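Putative hydantoin racemase (Klebsiella pneumoniae subsp. pneumoniae, PDB 3QVL) catalyses the racemisation of allantoin and, as a member of the HyuE racemase family, probably also interconverts the D and L forms of other 5-monosubstituted hydantoins. Local coordinates at residues L13-T18 with L146-L151; G20-A25 with G184-A189; I7-S12 with V56-Q61. One frame throughout, in Å; residues are numbered along the deposited sequence.

Interaction 1 of 3, residues L13-T18 with L146-L151; sequences LAMTET and LPVLAL. With 5HY ([(4R)-2,5-dioxoimidazolidin-4-yl]acetic acid), chain C.
Met15 reaches across from the helix that begins at Leu13 and sets its terminal methyl against two neighbouring side chains, Val148 and Leu149. The evidence is a pair of equal approaches: Met15 CE lies 3.7 Å from Val148 CG1 and 3.7 Å from Leu149 CD2. Against both partners the methionine chain runs at about a right angle, so it is the end of the thioether, not its flank, that meets their branches. CG leaves the backbone opposite the amide nitrogen (chi1 -176°), which carries the chain outward from the helix; bends at chi2 and chi3 then swing CE round to the two branches. Leu149 contributes CD2 alone, whereas Val148 uses its two methyls differently. Its CG1 has Met15 as one neighbour and the bound hydantoin acetate as another, 3.3 Å from carboxylate atom OD2 of 5HY and 3.6 Å from the ring carbonyl oxygen OAB of 5HY. Its CG2 packs against the acetate arm itself, 3.5 Å from CG of 5HY. The sulfur stands back from the ligand, with Met15 SD 4.1 Å from 5HY NAF. Val148 thus meets the ligand through its two methyls; its backbone N is hydrogen-bonded elsewhere, to Glu46 OE2, and polar bonds to 5HY come from residues such as Ser182, Thr117 and Gly183. Where the start of helix 13-26 faces a short 3-10 turn, the result is an apolar wall of the pocket that holds the hydantoin ligand, consistent with the active-site cleft between the two lobes of the Asp/Glu/hydantoin racemase fold.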
ATOM      1  N   LEU A  13      -5.530 -39.263  -5.912  1.00 18.05           N
ATOM      2  CA  LEU A  13      -6.190 -39.571  -7.179  1.00 18.43           C
ATOM      3  C   LEU A  13      -7.652 -39.134  -7.128  1.00 18.50           C
ATOM      4  O   LEU A  13      -8.206 -38.690  -8.135  1.00 18.55           O
ATOM      5  CB  LEU A  13      -6.082 -41.062  -7.522  1.00 18.57           C
ATOM      6  CG  LEU A  13      -5.843 -41.440  -8.995  1.00 19.06           C
ATOM      7  CD1 LEU A  13      -5.622 -42.930  -9.128  1.00 19.61           C
ATOM      8  CD2 LEU A  13      -6.970 -41.007  -9.932  1.00 19.72           C
ATOM      9  N   ALA A  14      -8.262 -39.248  -5.948  1.00 18.62           N
ATOM     10  CA  ALA A  14      -9.639 -38.804  -5.729  1.00 18.75           C
ATOM     11  C   ALA A  14      -9.824 -37.327  -6.080  1.00 18.87           C
ATOM     12  O   ALA A  14     -10.779 -36.966  -6.773  1.00 18.78           O
ATOM     13  CB  ALA A  14     -10.062 -39.072  -4.290  1.00 18.75           C
ATOM     14  N   MET A  15      -8.903 -36.486  -5.613  1.00 19.01           N
ATOM     15  CA  MET A  15      -8.935 -35.053  -5.915  1.00 19.24           C
ATOM     16  C   MET A  15      -8.591 -34.779  -7.383  1.00 19.16           C
ATOM     17  O   MET A  15      -9.152 -33.865  -7.994  1.00 19.09           O
ATOM     18  CB  MET A  15      -8.019 -34.276  -4.960  1.00 19.44           C
ATOM     19  CG  MET A  15      -8.045 -32.754  -5.129  1.00 20.27           C
ATOM     20  SD  MET A  15      -8.150 -31.792  -3.597  1.00 22.55           S
ATOM     21  CE  MET A  15      -7.341 -32.868  -2.418  1.00 21.09           C
ATOM     22  N   THR A  16      -7.685 -35.581  -7.946  1.00 19.09           N
ATOM     23  CA  THR A  16      -7.340 -35.498  -9.369  1.00 19.10           C
ATOM     24  C   THR A  16      -8.572 -35.754 -10.247  1.00 19.16           C
ATOM     25  O   THR A  16      -8.763 -35.089 -11.267  1.00 19.12           O
ATOM     26  CB  THR A  16      -6.192 -36.473  -9.743  1.00 19.06           C
ATOM     27  OG1 THR A  16      -5.092 -36.295  -8.841  1.00 18.90           O
ATOM     28  CG2 THR A  16      -5.706 -36.230 -11.169  1.00 19.16           C
ATOM     29  N   GLU A  17      -9.404 -36.711  -9.832  1.00 19.25           N
ATOM     30  CA  GLU A  17     -10.662 -37.026 -10.517  1.00 19.40           C
ATOM     31  C   GLU A  17     -11.644 -35.854 -10.490  1.00 19.24           C
ATOM     32  O   GLU A  17     -12.264 -35.535 -11.505  1.00 19.24           O
ATOM     33  CB  GLU A  17     -11.320 -38.261  -9.895  1.00 19.57           C
ATOM     34  CG  GLU A  17     -10.599 -39.577 -10.166  1.00 20.57           C
ATOM     35  CD  GLU A  17     -10.975 -40.672  -9.177  1.00 21.89           C
ATOM     36  OE1 GLU A  17     -12.067 -40.598  -8.571  1.00 22.64           O
ATOM     37  OE2 GLU A  17     -10.175 -41.614  -9.005  1.00 22.84           O
ATOM     38  N   THR A  18     -11.780 -35.225  -9.322  1.00 19.08           N
ATOM     39  CA  THR A  18     -12.647 -34.059  -9.144  1.00 18.96           C
ATOM     40  C   THR A  18     -12.166 -32.890 -10.006  1.00 18.84           C
ATOM     41  O   THR A  18     -12.962 -32.246 -10.696  1.00 18.78           O
ATOM     42  CB  THR A  18     -12.714 -33.629  -7.656  1.00 19.00           C
ATOM     43  OG1 THR A  18     -13.151 -34.735  -6.858  1.00 19.12           O
ATOM     44  CG2 THR A  18     -13.678 -32.459  -7.456  1.00 19.03           C
ATOM     45  N   LEU A 146     -12.124 -28.034   8.240  1.00 17.80           N
ATOM     46  CA  LEU A 146     -11.997 -29.474   8.033  1.00 17.77           C
ATOM     47  C   LEU A 146     -10.702 -29.768   7.279  1.00 17.70           C
ATOM     48  O   LEU A 146     -10.180 -28.887   6.592  1.00 17.70           O
ATOM     49  CB  LEU A 146     -13.199 -30.024   7.256  1.00 17.80           C
ATOM     50  CG  LEU A 146     -14.557 -30.148   7.957  1.00 17.96           C
ATOM     51  CD1 LEU A 146     -15.602 -30.638   6.970  1.00 18.18           C
ATOM     52  CD2 LEU A 146     -14.493 -31.079   9.166  1.00 18.14           C
ATOM     53  N   PRO A 147     -10.169 -31.001   7.411  1.00 17.65           N
ATOM     54  CA  PRO A 147      -9.032 -31.393   6.579  1.00 17.56           C
ATOM     55  C   PRO A 147      -9.389 -31.301   5.098  1.00 17.49           C
ATOM     56  O   PRO A 147     -10.549 -31.490   4.730  1.00 17.43           O
ATOM     57  CB  PRO A 147      -8.796 -32.853   6.972  1.00 17.59           C
ATOM     58  CG  PRO A 147      -9.331 -32.962   8.352  1.00 17.65           C
ATOM     59  CD  PRO A 147     -10.520 -32.050   8.388  1.00 17.65           C
ATOM     60  N   VAL A 148      -8.395 -31.001   4.267  1.00 17.44           N
ATOM     61  CA  VAL A 148      -8.589 -30.854   2.823  1.00 17.44           C
ATOM     62  C   VAL A 148      -9.301 -32.064   2.201  1.00 17.50           C
ATOM     63  O   VAL A 148     -10.219 -31.905   1.391  1.00 17.39           O
ATOM     64  CB  VAL A 148      -7.237 -30.570   2.109  1.00 17.42           C
ATOM     65  CG1 VAL A 148      -7.338 -30.791   0.607  1.00 17.39           C
ATOM     66  CG2 VAL A 148      -6.775 -29.150   2.406  1.00 17.41           C
ATOM     67  N   LEU A 149      -8.894 -33.263   2.610  1.00 17.59           N
ATOM     68  CA  LEU A 149      -9.428 -34.502   2.042  1.00 17.73           C
ATOM     69  C   LEU A 149     -10.849 -34.857   2.498  1.00 17.89           C
ATOM     70  O   LEU A 149     -11.434 -35.824   2.003  1.00 17.90           O
ATOM     71  CB  LEU A 149      -8.464 -35.671   2.291  1.00 17.67           C
ATOM     72  CG  LEU A 149      -7.109 -35.587   1.578  1.00 17.57           C
ATOM     73  CD1 LEU A 149      -6.175 -36.682   2.057  1.00 17.54           C
ATOM     74  CD2 LEU A 149      -7.267 -35.640   0.060  1.00 17.46           C
ATOM     75  N   ALA A 150     -11.401 -34.072   3.423  1.00 18.08           N
ATOM     76  CA  ALA A 150     -12.795 -34.234   3.851  1.00 18.34           C
ATOM     77  C   ALA A 150     -13.766 -34.013   2.690  1.00 18.51           C
ATOM     78  O   ALA A 150     -14.881 -34.536   2.698  1.00 18.51           O
ATOM     79  CB  ALA A 150     -13.122 -33.296   5.006  1.00 18.33           C
ATOM     80  N   LEU A 151     -13.331 -33.241   1.696  1.00 18.78           N
ATOM     81  CA  LEU A 151     -14.108 -33.012   0.477  1.00 19.09           C
ATOM     82  C   LEU A 151     -14.248 -34.283  -0.364  1.00 19.39           C
ATOM     83  O   LEU A 151     -15.124 -34.367  -1.229  1.00 19.36           O
ATOM     84  CB  LEU A 151     -13.474 -31.895  -0.359  1.00 19.09           C
ATOM     85  CG  LEU A 151     -13.619 -30.458   0.155  1.00 19.12           C
ATOM     86  CD1 LEU A 151     -12.503 -29.581  -0.386  1.00 19.09           C
ATOM     87  CD2 LEU A 151     -14.984 -29.875  -0.196  1.00 19.10           C
TER
HETATM   88  C   5HY C   1      -5.937 -27.330  -2.691  1.00 19.01           C
HETATM   89  N   5HY C   1      -4.686 -27.906  -0.847  1.00 19.03           N
HETATM   90  O   5HY C   1      -6.593 -26.721  -3.533  1.00 18.88           O
HETATM   91  CA  5HY C   1      -5.295 -26.715  -1.454  1.00 19.06           C
HETATM   92  CB  5HY C   1      -6.322 -26.041  -0.518  1.00 19.13           C
HETATM   93  CG  5HY C   1      -7.574 -26.864  -0.174  1.00 19.38           C
HETATM   94  OAB 5HY C   1      -4.508 -30.082  -1.430  1.00 18.91           O
HETATM   95  NAF 5HY C   1      -5.650 -28.629  -2.734  1.00 18.97           N
HETATM   96  CAI 5HY C   1      -4.916 -28.943  -1.659  1.00 19.04           C
HETATM   97  OD1 5HY C   1      -8.292 -26.415   0.744  1.00 19.89           O
HETATM   98  OD2 5HY C   1      -7.808 -27.903  -0.828  1.00 19.85           O

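Interaction 2 of 3, residues G20-A25 with G184-A189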
ATOM      1  N   GLY A  20     -10.105 -33.080 -12.672  1.00 18.44           N
ATOM      2  CA  GLY A  20     -10.234 -33.489 -14.072  1.00 18.53           C
ATOM      3  C   GLY A  20     -11.644 -33.348 -14.618  1.00 18.62           C
ATOM      4  O   GLY A  20     -11.833 -32.923 -15.760  1.00 18.59           O
ATOM      5  N   ALA A  21     -12.633 -33.702 -13.797  1.00 18.70           N
ATOM      6  CA  ALA A  21     -14.043 -33.587 -14.169  1.00 18.83           C
ATOM      7  C   ALA A  21     -14.469 -32.133 -14.374  1.00 18.92           C
ATOM      8  O   ALA A  21     -15.195 -31.823 -15.319  1.00 18.90           O
ATOM      9  CB  ALA A  21     -14.930 -34.263 -13.128  1.00 18.87           C
ATOM     10  N   ALA A  22     -14.006 -31.250 -13.490  1.00 19.00           N
ATOM     11  CA  ALA A  22     -14.312 -29.822 -13.583  1.00 19.13           C
ATOM     12  C   ALA A  22     -13.671 -29.182 -14.814  1.00 19.22           C
ATOM     13  O   ALA A  22     -14.271 -28.313 -15.451  1.00 19.20           O
ATOM     14  CB  ALA A  22     -13.873 -29.101 -12.322  1.00 19.10           C
ATOM     15  N   ALA A  23     -12.458 -29.626 -15.141  1.00 19.33           N
ATOM     16  CA  ALA A  23     -11.716 -29.123 -16.294  1.00 19.54           C
ATOM     17  C   ALA A  23     -12.368 -29.519 -17.621  1.00 19.73           C
ATOM     18  O   ALA A  23     -12.481 -28.696 -18.532  1.00 19.72           O
ATOM     19  CB  ALA A  23     -10.272 -29.605 -16.244  1.00 19.52           C
ATOM     20  N   ARG A  24     -12.799 -30.777 -17.717  1.00 19.92           N
ATOM     21  CA  ARG A  24     -13.427 -31.302 -18.933  1.00 20.21           C
ATOM     22  C   ARG A  24     -14.822 -30.730 -19.177  1.00 20.26           C
ATOM     23  O   ARG A  24     -15.249 -30.596 -20.325  1.00 20.29           O
ATOM     24  CB  ARG A  24     -13.498 -32.831 -18.893  1.00 20.26           C
ATOM     25  CG  ARG A  24     -12.163 -33.528 -19.101  1.00 20.76           C
ATOM     26  CD  ARG A  24     -12.332 -35.035 -19.261  1.00 21.60           C
ATOM     27  NE  ARG A  24     -12.964 -35.650 -18.094  1.00 22.34           N
ATOM     28  CZ  ARG A  24     -12.309 -36.129 -17.039  1.00 22.66           C
ATOM     29  NH1 ARG A  24     -12.984 -36.665 -16.033  1.00 22.83           N
ATOM     30  NH2 ARG A  24     -10.982 -36.076 -16.983  1.00 22.82           N
ATOM     31  N   ALA A  25     -15.520 -30.394 -18.093  1.00 20.36           N
ATOM     32  CA  ALA A  25     -16.892 -29.886 -18.160  1.00 20.44           C
ATOM     33  C   ALA A  25     -17.015 -28.541 -18.879  1.00 20.53           C
ATOM     34  O   ALA A  25     -18.055 -28.244 -19.469  1.00 20.55           O
ATOM     35  CB  ALA A  25     -17.492 -29.795 -16.761  1.00 20.47           C
ATOM     36  N   GLY A 184     -10.595 -29.379  -4.525  1.00 17.35           N
ATOM     37  CA  GLY A 184     -11.621 -30.352  -4.150  1.00 17.52           C
ATOM     38  C   GLY A 184     -13.038 -29.804  -4.180  1.00 17.67           C
ATOM     39  O   GLY A 184     -14.002 -30.570  -4.122  1.00 17.64           O
ATOM     40  N   MET A 185     -13.164 -28.480  -4.264  1.00 17.81           N
ATOM     41  CA  MET A 185     -14.466 -27.811  -4.341  1.00 18.00           C
ATOM     42  C   MET A 185     -14.883 -27.536  -5.787  1.00 18.21           C
ATOM     43  O   MET A 185     -15.953 -26.974  -6.033  1.00 18.21           O
ATOM     44  CB  MET A 185     -14.435 -26.489  -3.570  1.00 17.88           C
ATOM     45  CG  MET A 185     -14.310 -26.623  -2.066  1.00 17.75           C
ATOM     46  SD  MET A 185     -14.149 -25.010  -1.277  1.00 17.02           S
ATOM     47  CE  MET A 185     -13.511 -25.484   0.330  1.00 17.22           C
ATOM     48  N   ALA A 186     -14.038 -27.948  -6.730  1.00 18.52           N
ATOM     49  CA  ALA A 186     -14.181 -27.598  -8.147  1.00 18.87           C
ATOM     50  C   ALA A 186     -15.561 -27.862  -8.755  1.00 19.12           C
ATOM     51  O   ALA A 186     -16.083 -27.025  -9.495  1.00 19.21           O
ATOM     52  CB  ALA A 186     -13.094 -28.284  -8.970  1.00 18.84           C
ATOM     53  N   THR A 187     -16.151 -29.010  -8.435  1.00 19.41           N
ATOM     54  CA  THR A 187     -17.431 -29.413  -9.025  1.00 19.71           C
ATOM     55  C   THR A 187     -18.659 -28.832  -8.307  1.00 19.87           C
ATOM     56  O   THR A 187     -19.798 -29.141  -8.666  1.00 19.90           O
ATOM     57  CB  THR A 187     -17.554 -30.956  -9.135  1.00 19.70           C
ATOM     58  OG1 THR A 187     -17.352 -31.552  -7.847  1.00 19.76           O
ATOM     59  CG2 THR A 187     -16.526 -31.512 -10.115  1.00 19.83           C
ATOM     60  N   LEU A 188     -18.420 -27.984  -7.307  1.00 20.07           N
ATOM     61  CA  LEU A 188     -19.491 -27.355  -6.528  1.00 20.34           C
ATOM     62  C   LEU A 188     -19.925 -26.002  -7.090  1.00 20.42           C
ATOM     63  O   LEU A 188     -21.019 -25.518  -6.784  1.00 20.41           O
ATOM     64  CB  LEU A 188     -19.054 -27.185  -5.067  1.00 20.40           C
ATOM     65  CG  LEU A 188     -19.358 -28.257  -4.011  1.00 20.70           C
ATOM     66  CD1 LEU A 188     -19.173 -29.680  -4.533  1.00 21.09           C
ATOM     67  CD2 LEU A 188     -18.482 -28.020  -2.786  1.00 20.80           C
ATOM     68  N   ALA A 189     -19.063 -25.404  -7.911  1.00 20.55           N
ATOM     69  CA  ALA A 189     -19.243 -24.037  -8.413  1.00 20.68           C
ATOM     70  C   ALA A 189     -20.575 -23.789  -9.121  1.00 20.79           C
ATOM     71  O   ALA A 189     -21.283 -22.836  -8.791  1.00 20.73           O
ATOM     72  CB  ALA A 189     -18.082 -23.653  -9.319  1.00 20.70           C
TER
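Across this contact Ala22 and Ala186 meet through methyls, and the flat side-chain group to be considered, the guanidinium of Arg24, belongs to the flank of the helix directed elsewhere. One face of that guanidinium is covered by Gly20 O, which sits 3.4 Å above the plane and over its centre: the side chain folds back along its own helix and lays its face on a carbonyl one turn earlier. Gly20 O also accepts the helix bond from Arg24 N, at 3.1 Å.

On the contacting side, the central approach is Ala22 CB to Ala186 CB at 3.5 Å, close for two methyl groups and consistent with tight packing. Both CB atoms are directed across the gap. With a methyl on each side, the chains come close at the alanine pair; the nearest CA atoms, of Ala22 and Thr187, are 5.5 Å apart. Thr187 completes the interface more loosely. With its hydroxyl placed between the backbone N and the carbonyl carbon (chi1 55°), CG2 is the branch turned to the helix, where it is 4.2 Å from Ala22 CB and 4.4 Å from Ala21 CB. The threonine methyl thus touches two successive alanines.

The loop holding Ala186 follows strand 177-180 of one parallel sheet, whereas helix 13-26 follows strand 2-7 of the other, so the contact joins the two alpha/beta lobes. Asp202 borders both Ala22 and Ala186, and Val204 of helix 203-216 lies against Ala186 and Ala23. Ala23 also packs on Ile33 of strand 31-36, while Met185 turns to Val162 on helix 157-172.

Interaction 3 of 3, residues I7-S12 with V56-Q61. With 5HY ([(4R)-2,5-dioxoimidazolidin-4-yl]acetic acid), chain C.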
ATOM      1  N   ILE A   7      -2.592 -30.124 -13.715  1.00 15.59           N
ATOM      2  CA  ILE A   7      -1.802 -30.790 -12.685  1.00 15.41           C
ATOM      3  C   ILE A   7      -2.391 -30.586 -11.295  1.00 15.35           C
ATOM      4  O   ILE A   7      -2.440 -29.463 -10.792  1.00 15.26           O
ATOM      5  CB  ILE A   7      -0.330 -30.292 -12.676  1.00 15.38           C
ATOM      6  CG1 ILE A   7       0.280 -30.357 -14.080  1.00 15.28           C
ATOM      7  CG2 ILE A   7       0.508 -31.094 -11.668  1.00 15.32           C
ATOM      8  CD1 ILE A   7       1.544 -29.535 -14.240  1.00 15.05           C
ATOM      9  N   ASN A   8      -2.839 -31.681 -10.686  1.00 15.26           N
ATOM     10  CA  ASN A   8      -3.127 -31.696  -9.261  1.00 15.24           C
ATOM     11  C   ASN A   8      -1.793 -31.833  -8.528  1.00 15.26           C
ATOM     12  O   ASN A   8      -1.124 -32.855  -8.662  1.00 15.25           O
ATOM     13  CB  ASN A   8      -4.065 -32.856  -8.905  1.00 15.17           C
ATOM     14  CG  ASN A   8      -4.347 -32.953  -7.410  1.00 15.14           C
ATOM     15  OD1 ASN A   8      -4.116 -32.008  -6.653  1.00 15.13           O
ATOM     16  ND2 ASN A   8      -4.854 -34.105  -6.981  1.00 14.66           N
ATOM     17  N   PRO A   9      -1.388 -30.792  -7.773  1.00 15.30           N
ATOM     18  CA  PRO A   9      -0.093 -30.789  -7.090  1.00 15.37           C
ATOM     19  C   PRO A   9       0.014 -31.785  -5.934  1.00 15.51           C
ATOM     20  O   PRO A   9       1.127 -32.126  -5.530  1.00 15.41           O
ATOM     21  CB  PRO A   9       0.025 -29.350  -6.575  1.00 15.36           C
ATOM     22  CG  PRO A   9      -0.862 -28.567  -7.478  1.00 15.25           C
ATOM     23  CD  PRO A   9      -2.032 -29.473  -7.680  1.00 15.28           C
ATOM     24  N   ASN A  10      -1.120 -32.237  -5.404  1.00 15.70           N
ATOM     25  CA  ASN A  10      -1.111 -33.317  -4.416  1.00 15.99           C
ATOM     26  C   ASN A  10      -1.285 -34.686  -5.081  1.00 16.18           C
ATOM     27  O   ASN A  10      -1.668 -34.765  -6.250  1.00 16.19           O
ATOM     28  CB  ASN A  10      -2.137 -33.075  -3.295  1.00 15.97           C
ATOM     29  CG  ASN A  10      -3.575 -33.236  -3.754  1.00 16.09           C
ATOM     30  OD1 ASN A  10      -3.970 -34.284  -4.268  1.00 15.81           O
ATOM     31  ND2 ASN A  10      -4.374 -32.199  -3.541  1.00 15.89           N
ATOM     32  N   THR A  11      -1.007 -35.753  -4.335  1.00 16.43           N
ATOM     33  CA  THR A  11      -0.980 -37.108  -4.896  1.00 16.70           C
ATOM     34  C   THR A  11      -2.306 -37.867  -4.785  1.00 16.92           C
ATOM     35  O   THR A  11      -2.383 -39.042  -5.156  1.00 17.02           O
ATOM     36  CB  THR A  11       0.145 -37.964  -4.268  1.00 16.65           C
ATOM     37  OG1 THR A  11      -0.045 -38.039  -2.850  1.00 16.68           O
ATOM     38  CG2 THR A  11       1.516 -37.367  -4.569  1.00 16.62           C
ATOM     39  N   SER A  12      -3.343 -37.200  -4.281  1.00 17.14           N
ATOM     40  CA  SER A  12      -4.669 -37.807  -4.166  1.00 17.40           C
ATOM     41  C   SER A  12      -5.300 -38.004  -5.541  1.00 17.69           C
ATOM     42  O   SER A  12      -5.568 -37.032  -6.253  1.00 17.68           O
ATOM     43  CB  SER A  12      -5.582 -36.949  -3.286  1.00 17.34           C
ATOM     44  OG  SER A  12      -6.929 -37.391  -3.353  1.00 17.06           O
ATOM     45  N   VAL A  56       7.744 -29.109  -6.293  1.00 14.01           N
ATOM     46  CA  VAL A  56       8.653 -29.986  -7.039  1.00 14.06           C
ATOM     47  C   VAL A  56       7.873 -31.041  -7.833  1.00 14.00           C
ATOM     48  O   VAL A  56       8.243 -31.376  -8.961  1.00 14.02           O
ATOM     49  CB  VAL A  56       9.725 -30.624  -6.113  1.00 14.08           C
ATOM     50  CG1 VAL A  56      10.464 -31.766  -6.809  1.00 14.20           C
ATOM     51  CG2 VAL A  56      10.716 -29.563  -5.660  1.00 14.16           C
ATOM     52  N   GLY A  57       6.788 -31.540  -7.243  1.00 14.03           N
ATOM     53  CA  GLY A  57       5.882 -32.463  -7.927  1.00 14.07           C
ATOM     54  C   GLY A  57       5.245 -31.843  -9.158  1.00 14.16           C
ATOM     55  O   GLY A  57       5.080 -32.512 -10.183  1.00 14.14           O
ATOM     56  N   VAL A  58       4.887 -30.564  -9.053  1.00 14.21           N
ATOM     57  CA  VAL A  58       4.385 -29.791 -10.191  1.00 14.32           C
ATOM     58  C   VAL A  58       5.430 -29.747 -11.308  1.00 14.42           C
ATOM     59  O   VAL A  58       5.112 -30.011 -12.470  1.00 14.43           O
ATOM     60  CB  VAL A  58       3.974 -28.348  -9.772  1.00 14.26           C
ATOM     61  CG1 VAL A  58       3.765 -27.454 -10.992  1.00 14.28           C
ATOM     62  CG2 VAL A  58       2.715 -28.376  -8.920  1.00 14.33           C
ATOM     63  N   LEU A  59       6.675 -29.440 -10.940  1.00 14.57           N
ATOM     64  CA  LEU A  59       7.781 -29.337 -11.897  1.00 14.80           C
ATOM     65  C   LEU A  59       8.051 -30.644 -12.639  1.00 15.03           C
ATOM     66  O   LEU A  59       8.373 -30.631 -13.830  1.00 14.95           O
ATOM     67  CB  LEU A  59       9.057 -28.842 -11.206  1.00 14.78           C
ATOM     68  CG  LEU A  59       9.070 -27.397 -10.695  1.00 14.79           C
ATOM     69  CD1 LEU A  59      10.349 -27.119  -9.921  1.00 14.80           C
ATOM     70  CD2 LEU A  59       8.906 -26.397 -11.836  1.00 14.87           C
ATOM     71  N   GLU A  60       7.921 -31.762 -11.927  1.00 15.30           N
ATOM     72  CA  GLU A  60       8.053 -33.090 -12.525  1.00 15.61           C
ATOM     73  C   GLU A  60       7.011 -33.302 -13.623  1.00 15.85           C
ATOM     74  O   GLU A  60       7.321 -33.851 -14.683  1.00 15.91           O
ATOM     75  CB  GLU A  60       7.932 -34.178 -11.454  1.00 15.59           C
ATOM     76  N   GLN A  61       5.784 -32.851 -13.368  1.00 16.10           N
ATOM     77  CA  GLN A  61       4.704 -32.955 -14.349  1.00 16.50           C
ATOM     78  C   GLN A  61       4.818 -31.925 -15.475  1.00 16.59           C
ATOM     79  O   GLN A  61       4.469 -32.219 -16.619  1.00 16.58           O
ATOM     80  CB  GLN A  61       3.329 -32.878 -13.674  1.00 16.55           C
ATOM     81  CG  GLN A  61       2.966 -34.108 -12.831  1.00 17.23           C
ATOM     82  CD  GLN A  61       3.081 -35.423 -13.595  1.00 18.14           C
ATOM     83  OE1 GLN A  61       3.694 -36.378 -13.113  1.00 19.21           O
ATOM     84  NE2 GLN A  61       2.500 -35.476 -14.788  1.00 18.12           N
TER
HETATM   85  C   5HY C   1      -5.937 -27.330  -2.691  1.00 19.01           C
HETATM   86  N   5HY C   1      -4.686 -27.906  -0.847  1.00 19.03           N
HETATM   87  O   5HY C   1      -6.593 -26.721  -3.533  1.00 18.88           O
HETATM   88  CA  5HY C   1      -5.295 -26.715  -1.454  1.00 19.06           C
HETATM   89  CB  5HY C   1      -6.322 -26.041  -0.518  1.00 19.13           C
HETATM   90  CG  5HY C   1      -7.574 -26.864  -0.174  1.00 19.38           C
HETATM   91  OAB 5HY C   1      -4.508 -30.082  -1.430  1.00 18.91           O
HETATM   92  NAF 5HY C   1      -5.650 -28.629  -2.734  1.00 18.97           N
HETATM   93  CAI 5HY C   1      -4.916 -28.943  -1.659  1.00 19.04           C
HETATM   94  OD1 5HY C   1      -8.292 -26.415   0.744  1.00 19.89           O
HETATM   95  OD2 5HY C   1      -7.808 -27.903  -0.828  1.00 19.85           O
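Ile7, the last residue of strand 2-7, packs its branches beyond CB against Gln61 of helix 48-68. From CB, the first torsion (chi1 -51°) sets CG1 beside the backbone N and CG2 opposite it, and both branches face the glutamine. Ile7 CG2 is 3.9 Å from Gln61 CB, and Ile7 CG1 is 4.0 Å from that same CB. At the tip, CD1 of Ile7 approaches Gln61 CB to 3.8 Å and also lies 4.0 Å from Val58 O. The two side chains cross obliquely; the amide of Gln61 heads off from the isoleucine. Two residues on, the Pro9 ring runs beside Val58, pointing the same way, with Pro9 CB 3.7 Å from Val58 CG2.

This is the end of a strand of the parallel sheet packed on a covering helix, as in an alpha/beta fold, and the loop it backs is a ligand-binding one with two successive Asx turns, at Asn8 and Asn10. Asn10 OD1 accepts from Asn8 ND2 at 2.9 Å, above the carbonyl plane, and from Ser12 N at 3.0 Å, only slightly tilted from it; the pair of bonds restrains the amide. Its other arm, Asn10 ND2, donates to 5HY OAB at 3.0 Å, bent at 137°. Ser12 then caps the following helix through Met15 N. On the far side of helix 48-68, Leu59 packs on Phe49 of the second subunit.

Overall arrangement
Interactions 1 and 3 both touch the bound hydantoin, through Val148 and Asn10, and their centres are 14 Å apart. They also meet directly: Thr16 OG1 and Asn8 ND2 form a probable hydrogen bond of 2.9 Å, and Met15 packs on Asn10. Interaction 2 shares helix 13-26 with interaction 1, their centres being 12 Å apart, and Met15 SD lies 3.6 Å from Gly184 N. It stands further from the pocket, the side chain of Ala186 being about 9 Å from the ligand. Interactions 2 and 3 do not touch, their nearest atoms being about 7 Å apart. Helix 13-26, following ligand loop 7-12, joins interaction 1 near its start and interaction 2 further along.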